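PDB 6VNA: pyridoxamine 5'-phosphate oxidase-related, FMN-binding protein from Paracoccus denitrificans, which probably acts as a noncanonical heme oxygenase specific for the degradation of c-type heme, built on the split-barrel fold of FMN-binding proteins. Local coordinates for residues A24-L29 with V41-Q47; R73-A79 with A91-G97; E134-G138 with L150-L156. All coordinates share one frame. Residue numbers count along the deposited sequence, not the author numbering.

Contact 1. Residues A24-L29 with V41-Q47; sequences ARHASL and VTRIALQ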
loop_
_atom_site.group_PDB
_atom_site.type_symbol
_atom_site.label_atom_id
_atom_site.label_comp_id
_atom_site.label_asym_id
_atom_site.label_seq_id
_atom_site.Cartn_x
_atom_site.Cartn_y
_atom_site.Cartn_z
ATOM N N ALA A 24 2.363 -13.186 -5.311
ATOM C CA ALA A 24 1.412 -12.099 -4.959
ATOM C C ALA A 24 -0.013 -12.414 -5.429
ATOM O O ALA A 24 -0.206 -12.680 -6.608
ATOM C CB ALA A 24 1.896 -10.796 -5.552
ATOM N N ARG A 25 -0.986 -12.362 -4.523
ATOM C CA ARG A 25 -2.441 -12.415 -4.846
ATOM C C ARG A 25 -3.124 -11.085 -4.449
ATOM O O ARG A 25 -4.157 -10.767 -5.020
ATOM C CB ARG A 25 -3.052 -13.651 -4.167
ATOM C CG ARG A 25 -2.453 -14.976 -4.625
ATOM C CD ARG A 25 -2.640 -15.211 -6.122
ATOM N NE ARG A 25 -2.101 -16.463 -6.651
ATOM C CZ ARG A 25 -0.857 -16.650 -7.074
ATOM N NH1 ARG A 25 0.034 -15.675 -7.013
ATOM N NH2 ARG A 25 -0.497 -17.833 -7.548
ATOM N N HIS A 26 -2.562 -10.326 -3.510
ATOM C CA HIS A 26 -3.105 -9.040 -3.013
ATOM C C HIS A 26 -1.962 -8.066 -2.821
ATOM O O HIS A 26 -0.815 -8.530 -2.796
ATOM C CB HIS A 26 -3.878 -9.225 -1.701
ATOM C CG HIS A 26 -4.945 -10.251 -1.814
ATOM N ND1 HIS A 26 -6.124 -10.003 -2.482
ATOM C CD2 HIS A 26 -5.007 -11.533 -1.374
ATOM C CE1 HIS A 26 -6.875 -11.089 -2.455
ATOM N NE2 HIS A 26 -6.215 -12.042 -1.772
ATOM N N ALA A 27 -2.284 -6.774 -2.661
ATOM C CA ALA A 27 -1.289 -5.728 -2.371
ATOM C C ALA A 27 -1.941 -4.522 -1.695
ATOM O O ALA A 27 -3.197 -4.404 -1.712
ATOM C CB ALA A 27 -0.621 -5.309 -3.653
ATOM N N SER A 28 -1.098 -3.642 -1.158
ATOM C CA SER A 28 -1.479 -2.258 -0.811
ATOM C C SER A 28 -1.203 -1.379 -2.034
ATOM O O SER A 28 -0.044 -1.348 -2.479
ATOM C CB SER A 28 -0.731 -1.770 0.395
ATOM O OG SER A 28 -0.988 -2.588 1.504
ATOM N N LEU A 29 -2.216 -0.708 -2.570
ATOM C CA LEU A 29 -2.034 0.215 -3.730
ATOM C C LEU A 29 -2.058 1.655 -3.212
ATOM O O LEU A 29 -2.971 2.010 -2.418
ATOM C CB LEU A 29 -3.133 -0.035 -4.757
ATOM C CG LEU A 29 -3.271 1.017 -5.859
ATOM C CD1 LEU A 29 -2.154 0.899 -6.895
ATOM C CD2 LEU A 29 -4.629 0.883 -6.521
ATOM N N VAL A 41 -4.190 4.888 0.344
ATOM C CA VAL A 41 -3.649 3.497 0.440
ATOM C C VAL A 41 -4.824 2.552 0.639
ATOM O O VAL A 41 -5.520 2.693 1.681
ATOM C CB VAL A 41 -2.600 3.375 1.553
ATOM C CG1 VAL A 41 -1.809 2.088 1.411
ATOM C CG2 VAL A 41 -1.660 4.576 1.570
ATOM N N THR A 42 -5.066 1.686 -0.354
ATOM C CA THR A 42 -6.189 0.718 -0.386
ATOM C C THR A 42 -5.650 -0.690 -0.693
ATOM O O THR A 42 -4.610 -0.826 -1.343
ATOM C CB THR A 42 -7.259 1.103 -1.415
ATOM O OG1 THR A 42 -6.659 1.098 -2.710
ATOM C CG2 THR A 42 -7.887 2.456 -1.176
ATOM N N ARG A 43 -6.372 -1.711 -0.252
ATOM C CA ARG A 43 -6.014 -3.128 -0.476
ATOM C C ARG A 43 -6.668 -3.584 -1.774
ATOM O O ARG A 43 -7.872 -3.367 -1.907
ATOM C CB ARG A 43 -6.472 -4.017 0.683
ATOM C CG ARG A 43 -6.085 -5.472 0.479
ATOM C CD ARG A 43 -6.421 -6.295 1.685
ATOM N NE ARG A 43 -5.402 -6.204 2.711
ATOM C CZ ARG A 43 -5.535 -6.679 3.947
ATOM N NH1 ARG A 43 -6.658 -7.274 4.315
ATOM N NH2 ARG A 43 -4.536 -6.565 4.809
ATOM N N ILE A 44 -5.903 -4.231 -2.646
ATOM C CA ILE A 44 -6.377 -4.691 -3.983
ATOM C C ILE A 44 -5.969 -6.141 -4.270
ATOM O O ILE A 44 -4.940 -6.605 -3.765
ATOM C CB ILE A 44 -5.820 -3.775 -5.086
ATOM C CG1 ILE A 44 -4.289 -3.786 -5.119
ATOM C CG2 ILE A 44 -6.379 -2.371 -4.943
ATOM C CD1 ILE A 44 -3.704 -3.527 -6.488
ATOM N N ALA A 45 -6.736 -6.801 -5.124
ATOM C CA ALA A 45 -6.332 -8.058 -5.787
ATOM C C ALA A 45 -5.252 -7.683 -6.796
ATOM O O ALA A 45 -5.439 -6.706 -7.537
ATOM C CB ALA A 45 -7.513 -8.742 -6.428
ATOM N N LEU A 46 -4.111 -8.342 -6.713
ATOM C CA LEU A 46 -2.953 -8.078 -7.591
ATOM C C LEU A 46 -2.212 -9.385 -7.873
ATOM O O LEU A 46 -1.833 -10.078 -6.919
ATOM C CB LEU A 46 -1.987 -7.099 -6.929
ATOM C CG LEU A 46 -0.769 -6.799 -7.802
ATOM C CD1 LEU A 46 -1.041 -5.593 -8.699
ATOM C CD2 LEU A 46 0.467 -6.593 -6.962
ATOM N N GLN A 47 -1.994 -9.659 -9.151
ATOM C CA GLN A 47 -1.133 -10.744 -9.670
ATOM C C GLN A 47 -0.166 -10.117 -10.678
ATOM O O GLN A 47 -0.118 -8.882 -10.741
ATOM C CB GLN A 47 -2.033 -11.811 -10.284
ATOM C CG GLN A 47 -3.047 -12.374 -9.303
ATOM C CD GLN A 47 -3.879 -13.467 -9.932
ATOM O OE1 GLN A 47 -3.497 -14.069 -10.932
ATOM N NE2 GLN A 47 -5.055 -13.692 -9.385
HETATM O O HOH W 1 -5.453 3.603 -3.392
#
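Five main-chain hydrogen bonds join A24-L29 to V41-Q47. A27 and I44 form one reciprocal pair, with A27 N to I44 O and I44 N to A27 O both at 2.9 Å. L29 and T42 form the next, with L29 N to T42 O at 2.7 Å and T42 N to L29 O at 3.0 Å. Toward the helix 11-23 end, L46 N donates to R25 O at 3.0 Å. The amides of R25 and H26 turn instead to E81, the bond from H26 being weak. The outer edges are taken by the neighbouring strands, S28 pairing with L77, A45 with L57 and Q47 with L55. The CA atoms of the non-hydrogen-bonded pair H26 and A45 draw to 4.4 Å. The strand axes run at 157°, as expected of the antiparallel beta hairpin 26-32/39-48 in the split-barrel fold of this FMN-binding clan. A27, L29 and I44 line one face: A27 CB lies 3.7 Å from L46 CD2, and L29 CB lies 3.9 Å from I44 CD1. On the same face a water bridges L29 O (3.1 Å) and T42 OG1 (2.9 Å), donating to the carbonyl; T42 OG1 also makes a weak hydrogen bond with H64. S28 and R43 occupy the other face, where both find partners on the second subunit: S28 OG bonds S28 OG of that subunit, and R43 NH1 bonds A87 O of it. R25 NH1 reaches back to A24 O at 3.0 Å and also bonds E22 O, while R25 NE is taken by R115 O and Q47 NE2 by W112 O.

Contact 2. Residues R73-A79 with A91-G97; sequences RAGLLIA and ARLSILG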
loop_
_atom_site.group_PDB
_atom_site.type_symbol
_atom_site.label_atom_id
_atom_site.label_comp_id
_atom_site.label_asym_id
_atom_site.label_seq_id
_atom_site.Cartn_x
_atom_site.Cartn_y
_atom_site.Cartn_z
ATOM N N ARG A 73 -0.137 7.781 -11.686
ATOM C CA ARG A 73 0.991 7.453 -10.778
ATOM C C ARG A 73 0.471 6.534 -9.663
ATOM O O ARG A 73 -0.591 6.824 -9.101
ATOM C CB ARG A 73 1.686 8.722 -10.281
ATOM C CG ARG A 73 2.600 9.331 -11.334
ATOM C CD ARG A 73 3.210 10.646 -10.896
ATOM N NE ARG A 73 2.187 11.674 -10.765
ATOM C CZ ARG A 73 2.363 12.852 -10.182
ATOM N NH1 ARG A 73 3.529 13.182 -9.645
ATOM N NH2 ARG A 73 1.351 13.696 -10.133
ATOM N N ALA A 74 1.189 5.434 -9.402
ATOM C CA ALA A 74 0.727 4.300 -8.562
ATOM C C ALA A 74 1.909 3.701 -7.813
ATOM O O ALA A 74 2.949 3.463 -8.452
ATOM C CB ALA A 74 0.045 3.252 -9.413
ATOM N N GLY A 75 1.743 3.517 -6.502
ATOM C CA GLY A 75 2.622 2.705 -5.633
ATOM C C GLY A 75 2.021 1.344 -5.316
ATOM O O GLY A 75 0.773 1.234 -5.199
ATOM N N LEU A 76 2.858 0.318 -5.213
ATOM C CA LEU A 76 2.448 -1.018 -4.685
ATOM C C LEU A 76 3.414 -1.415 -3.574
ATOM O O LEU A 76 4.650 -1.238 -3.784
ATOM C CB LEU A 76 2.496 -2.087 -5.779
ATOM C CG LEU A 76 1.538 -1.926 -6.941
ATOM C CD1 LEU A 76 1.920 -2.867 -8.078
ATOM C CD2 LEU A 76 0.114 -2.180 -6.501
ATOM N N LEU A 77 2.863 -1.895 -2.452
ATOM C CA LEU A 77 3.547 -2.753 -1.454
ATOM C C LEU A 77 3.093 -4.203 -1.640
ATOM O O LEU A 77 1.873 -4.484 -1.599
ATOM C CB LEU A 77 3.202 -2.305 -0.033
ATOM C CG LEU A 77 3.994 -3.019 1.065
ATOM C CD1 LEU A 77 5.495 -2.961 0.773
ATOM C CD2 LEU A 77 3.702 -2.396 2.426
ATOM N N ILE A 78 4.047 -5.101 -1.803
ATOM C CA ILE A 78 3.789 -6.562 -1.965
ATOM C C ILE A 78 4.551 -7.282 -0.851
ATOM O O ILE A 78 5.770 -7.164 -0.773
ATOM C CB ILE A 78 4.186 -6.979 -3.390
ATOM C CG1 ILE A 78 3.370 -6.184 -4.408
ATOM C CG2 ILE A 78 4.058 -8.479 -3.591
ATOM C CD1 ILE A 78 3.931 -6.224 -5.798
ATOM N N ALA A 79 3.836 -7.918 0.054
ATOM C CA ALA A 79 4.412 -8.674 1.181
ATOM C C ALA A 79 4.123 -10.151 0.934
ATOM O O ALA A 79 3.278 -10.466 0.081
ATOM C CB ALA A 79 3.853 -8.178 2.495
ATOM N N ALA A 91 9.329 -10.335 4.358
ATOM C CA ALA A 91 9.930 -9.773 3.132
ATOM C C ALA A 91 8.845 -8.956 2.426
ATOM O O ALA A 91 7.652 -9.397 2.415
ATOM C CB ALA A 91 10.481 -10.869 2.248
ATOM N N ARG A 92 9.221 -7.829 1.834
ATOM C CA ARG A 92 8.240 -6.924 1.189
ATOM C C ARG A 92 8.912 -6.013 0.174
ATOM O O ARG A 92 10.046 -5.519 0.404
ATOM C CB ARG A 92 7.552 -6.067 2.244
ATOM C CG ARG A 92 8.539 -5.259 3.065
ATOM C CD ARG A 92 8.066 -5.294 4.494
ATOM N NE ARG A 92 8.729 -4.316 5.335
ATOM C CZ ARG A 92 9.428 -4.579 6.420
ATOM N NH1 ARG A 92 9.635 -5.825 6.832
ATOM N NH2 ARG A 92 9.946 -3.565 7.082
ATOM N N LEU A 93 8.202 -5.800 -0.918
ATOM C CA LEU A 93 8.702 -5.063 -2.100
ATOM C C LEU A 93 7.800 -3.842 -2.304
ATOM O O LEU A 93 6.547 -4.042 -2.331
ATOM C CB LEU A 93 8.645 -6.024 -3.292
ATOM C CG LEU A 93 9.003 -5.369 -4.618
ATOM C CD1 LEU A 93 10.449 -4.894 -4.582
ATOM C CD2 LEU A 93 8.738 -6.327 -5.776
ATOM N N SER A 94 8.398 -2.647 -2.362
ATOM C CA SER A 94 7.735 -1.360 -2.712
ATOM C C SER A 94 8.018 -1.083 -4.178
ATOM O O SER A 94 9.201 -0.983 -4.526
ATOM C CB SER A 94 8.235 -0.190 -1.916
ATOM O OG SER A 94 7.864 -0.295 -0.559
ATOM N N ILE A 95 6.982 -0.919 -4.986
ATOM C CA ILE A 95 7.157 -0.511 -6.405
ATOM C C ILE A 95 6.567 0.884 -6.603
ATOM O O ILE A 95 5.509 1.144 -6.047
ATOM C CB ILE A 95 6.516 -1.559 -7.317
ATOM C CG1 ILE A 95 7.266 -2.878 -7.171
ATOM C CG2 ILE A 95 6.462 -1.071 -8.755
ATOM C CD1 ILE A 95 6.656 -3.994 -7.961
ATOM N N LEU A 96 7.291 1.729 -7.338
ATOM C CA LEU A 96 6.811 2.999 -7.940
ATOM C C LEU A 96 6.535 2.701 -9.417
ATOM O O LEU A 96 7.429 2.177 -10.073
ATOM C CB LEU A 96 7.872 4.094 -7.793
ATOM C CG LEU A 96 8.281 4.516 -6.378
ATOM C CD1 LEU A 96 9.304 5.641 -6.425
ATOM C CD2 LEU A 96 7.098 4.951 -5.534
ATOM N N GLY A 97 5.324 2.990 -9.897
ATOM C CA GLY A 97 4.902 2.613 -11.253
ATOM C C GLY A 97 3.933 3.618 -11.835
ATOM O O GLY A 97 3.607 4.607 -11.122
#
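Strand 73-79 and strand 92-97 run antiparallel, their axes 4.6 Å apart at closest approach and at 167° to one another. Three reciprocal hydrogen-bonded pairs set the register: A74 with G97 (A74 N to G97 O 3.1 Å, G97 N to A74 O 2.8 Å), L76 with I95 (L76 N to I95 O 2.9 Å, I95 N to L76 O 2.6 Å) and I78 with L93 (I78 N to L93 O and L93 N to I78 O, both 2.8 Å). Between them, CA-H...O contacts such as L77 CA to L93 O at 3.4 Å fill the non-hydrogen-bonded sites. L76, I78, L93 and I95 share one apolar face, where L76 CB lies 4.3 Å from I95 CB and I78 CD1 lies 4.1 Å from I95 CD1. L77 and S94 point to the other face; L77 CD1 approaches S94 OG at 3.8 Å and R92 CB at 4.0 Å, and S94 OG hydrogen-bonds V41 O of the second subunit. L21 of helix 11-23 packs on I78, L93 and I95, covering part of the apolar face, while strand 26-32 borders 73-79 and strand 137-141 borders 92-101 within the curled antiparallel sheet of this split-barrel fold.

Contact 3. Residues E134-G138 with L150-L156; sequences EPVSG and LTASDML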
loop_
_atom_site.group_PDB
_atom_site.type_symbol
_atom_site.label_atom_id
_atom_site.label_comp_id
_atom_site.label_asym_id
_atom_site.label_seq_id
_atom_site.Cartn_x
_atom_site.Cartn_y
_atom_site.Cartn_z
ATOM N N GLU A 134 3.109 -0.543 -14.531
ATOM C CA GLU A 134 4.436 -0.680 -15.170
ATOM C C GLU A 134 5.467 -0.075 -14.234
ATOM O O GLU A 134 5.371 1.090 -13.879
ATOM C CB GLU A 134 4.455 -0.011 -16.538
ATOM C CG GLU A 134 3.536 -0.681 -17.542
ATOM C CD GLU A 134 3.339 0.104 -18.831
ATOM O OE1 GLU A 134 3.869 1.232 -18.913
ATOM O OE2 GLU A 134 2.650 -0.414 -19.744
ATOM N N PRO A 135 6.444 -0.867 -13.754
ATOM C CA PRO A 135 7.410 -0.360 -12.791
ATOM C C PRO A 135 8.439 0.582 -13.416
ATOM O O PRO A 135 8.894 0.329 -14.504
ATOM C CB PRO A 135 8.082 -1.624 -12.220
ATOM C CG PRO A 135 7.861 -2.688 -13.278
ATOM C CD PRO A 135 6.574 -2.316 -13.983
ATOM N N VAL A 136 8.766 1.618 -12.656
ATOM C CA VAL A 136 9.903 2.548 -12.866
ATOM C C VAL A 136 11.029 2.147 -11.906
ATOM O O VAL A 136 12.159 1.972 -12.389
ATOM C CB VAL A 136 9.443 4.005 -12.636
ATOM C CG1 VAL A 136 10.595 4.987 -12.659
ATOM C CG2 VAL A 136 8.370 4.417 -13.627
ATOM N N SER A 137 10.727 2.028 -10.602
ATOM C CA SER A 137 11.707 1.718 -9.527
ATOM C C SER A 137 11.094 0.850 -8.403
ATOM O O SER A 137 9.855 0.673 -8.347
ATOM C CB SER A 137 12.296 2.992 -8.981
ATOM O OG SER A 137 11.424 3.589 -8.034
ATOM N N GLY A 138 11.946 0.314 -7.532
ATOM C CA GLY A 138 11.569 -0.645 -6.479
ATOM C C GLY A 138 12.425 -0.518 -5.233
ATOM O O GLY A 138 13.625 -0.211 -5.346
ATOM N N LEU A 150 15.934 -1.249 -6.640
ATOM C CA LEU A 150 15.750 -2.115 -7.827
ATOM C C LEU A 150 15.318 -1.268 -9.028
ATOM O O LEU A 150 14.567 -0.298 -8.843
ATOM C CB LEU A 150 14.690 -3.165 -7.488
ATOM C CG LEU A 150 15.026 -4.121 -6.345
ATOM C CD1 LEU A 150 13.836 -5.000 -6.027
ATOM C CD2 LEU A 150 16.214 -4.987 -6.697
ATOM N N THR A 151 15.786 -1.637 -10.219
ATOM C CA THR A 151 15.323 -1.084 -11.514
ATOM C C THR A 151 14.128 -1.925 -11.949
ATOM O O THR A 151 13.806 -2.905 -11.234
ATOM C CB THR A 151 16.420 -1.109 -12.587
ATOM O OG1 THR A 151 16.526 -2.441 -13.101
ATOM C CG2 THR A 151 17.754 -0.633 -12.059
ATOM N N ALA A 152 13.529 -1.584 -13.087
ATOM C CA ALA A 152 12.330 -2.264 -13.618
ATOM C C ALA A 152 12.740 -3.627 -14.184
ATOM O O ALA A 152 11.916 -4.568 -14.127
ATOM C CB ALA A 152 11.654 -1.398 -14.646
ATOM N N SER A 153 13.965 -3.739 -14.705
ATOM C CA SER A 153 14.521 -5.011 -15.240
ATOM C C SER A 153 14.705 -6.009 -14.083
ATOM O O SER A 153 14.273 -7.166 -14.230
ATOM C CB SER A 153 15.807 -4.770 -15.997
ATOM O OG SER A 153 16.749 -4.081 -15.185
ATOM N N ASP A 154 15.265 -5.532 -12.966
ATOM C CA ASP A 154 15.486 -6.275 -11.692
ATOM C C ASP A 154 14.222 -7.011 -11.212
ATOM O O ASP A 154 14.372 -8.093 -10.586
ATOM C CB ASP A 154 15.986 -5.326 -10.598
ATOM C CG ASP A 154 17.418 -4.850 -10.790
ATOM O OD1 ASP A 154 18.083 -5.356 -11.728
ATOM O OD2 ASP A 154 17.873 -3.996 -9.988
ATOM N N MET A 155 13.031 -6.463 -11.479
ATOM C CA MET A 155 11.731 -6.965 -10.957
ATOM C C MET A 155 11.033 -7.890 -11.963
ATOM O O MET A 155 10.099 -8.603 -11.539
ATOM C CB MET A 155 10.820 -5.786 -10.593
ATOM C CG MET A 155 11.303 -5.078 -9.348
ATOM S SD MET A 155 10.251 -3.728 -8.799
ATOM C CE MET A 155 11.029 -2.329 -9.608
ATOM N N LEU A 156 11.468 -7.936 -13.225
ATOM C CA LEU A 156 10.647 -8.525 -14.321
ATOM C C LEU A 156 11.223 -9.860 -14.823
ATOM O O LEU A 156 10.405 -10.755 -15.107
ATOM C CB LEU A 156 10.509 -7.493 -15.448
ATOM C CG LEU A 156 9.781 -6.196 -15.078
ATOM C CD1 LEU A 156 9.959 -5.144 -16.160
ATOM C CD2 LEU A 156 8.298 -6.436 -14.819
#
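A classic beta bulge and the C-terminal beta hairpin meet here. V136 and S137 both lie opposite L96 of strand 92-101, and the chain turns a corner at V136 between strands 128-135 and 137-141. Beyond the corner, G138 pairs with L150: L150 N donates to G138 O at 2.8 Å, and the return bond from G138 N to L150 O, 3.0 Å long but bent to 130°, is weak. M155 CE comes within 3.5 Å of G138 N and 3.4 Å of S137 C. An ideal CB on G138 would lie 2.7 Å from that methyl, so the missing side chain makes room for it. Before the corner, P135 supplies an apolar surface: its CG lies 4.2 Å from A152 CB and 4.1 Å from L156 CD2, and its CB lies 4.0 Å from M155 CE. T151 N donates to D154 OD2 at 3.2 Å, while D154 OD1 pairs with R14. A bulge at such a corner is consistent with the bending of the curled antiparallel sheet in the split-barrel fold of FMN-binding proteins.

From the N terminus, helix 11-23 leads into contact 1, which closes the 11-residue connection between A24-L29 and V41-Q47. Contact 2 closes the connection between R73-A79 and A91-G97, and contact 3 the one between E134-G138 and L150-L156. The three follow in series, neither nested nor crossing. Space brings them together in one antiparallel sheet: strand 26-32 borders 73-79, with S28 O 3.0 Å from L77 N, and the bulged corner at V136-S137 pairs with L96 of strand 92-101, L96 N 3.0 Å from S137 O. Contact 2 is the middle link: it touches both others, whereas contacts 1 and 3 stay about 9 Å apart at their nearest atoms. Contacts 1 and 2 meet the second subunit.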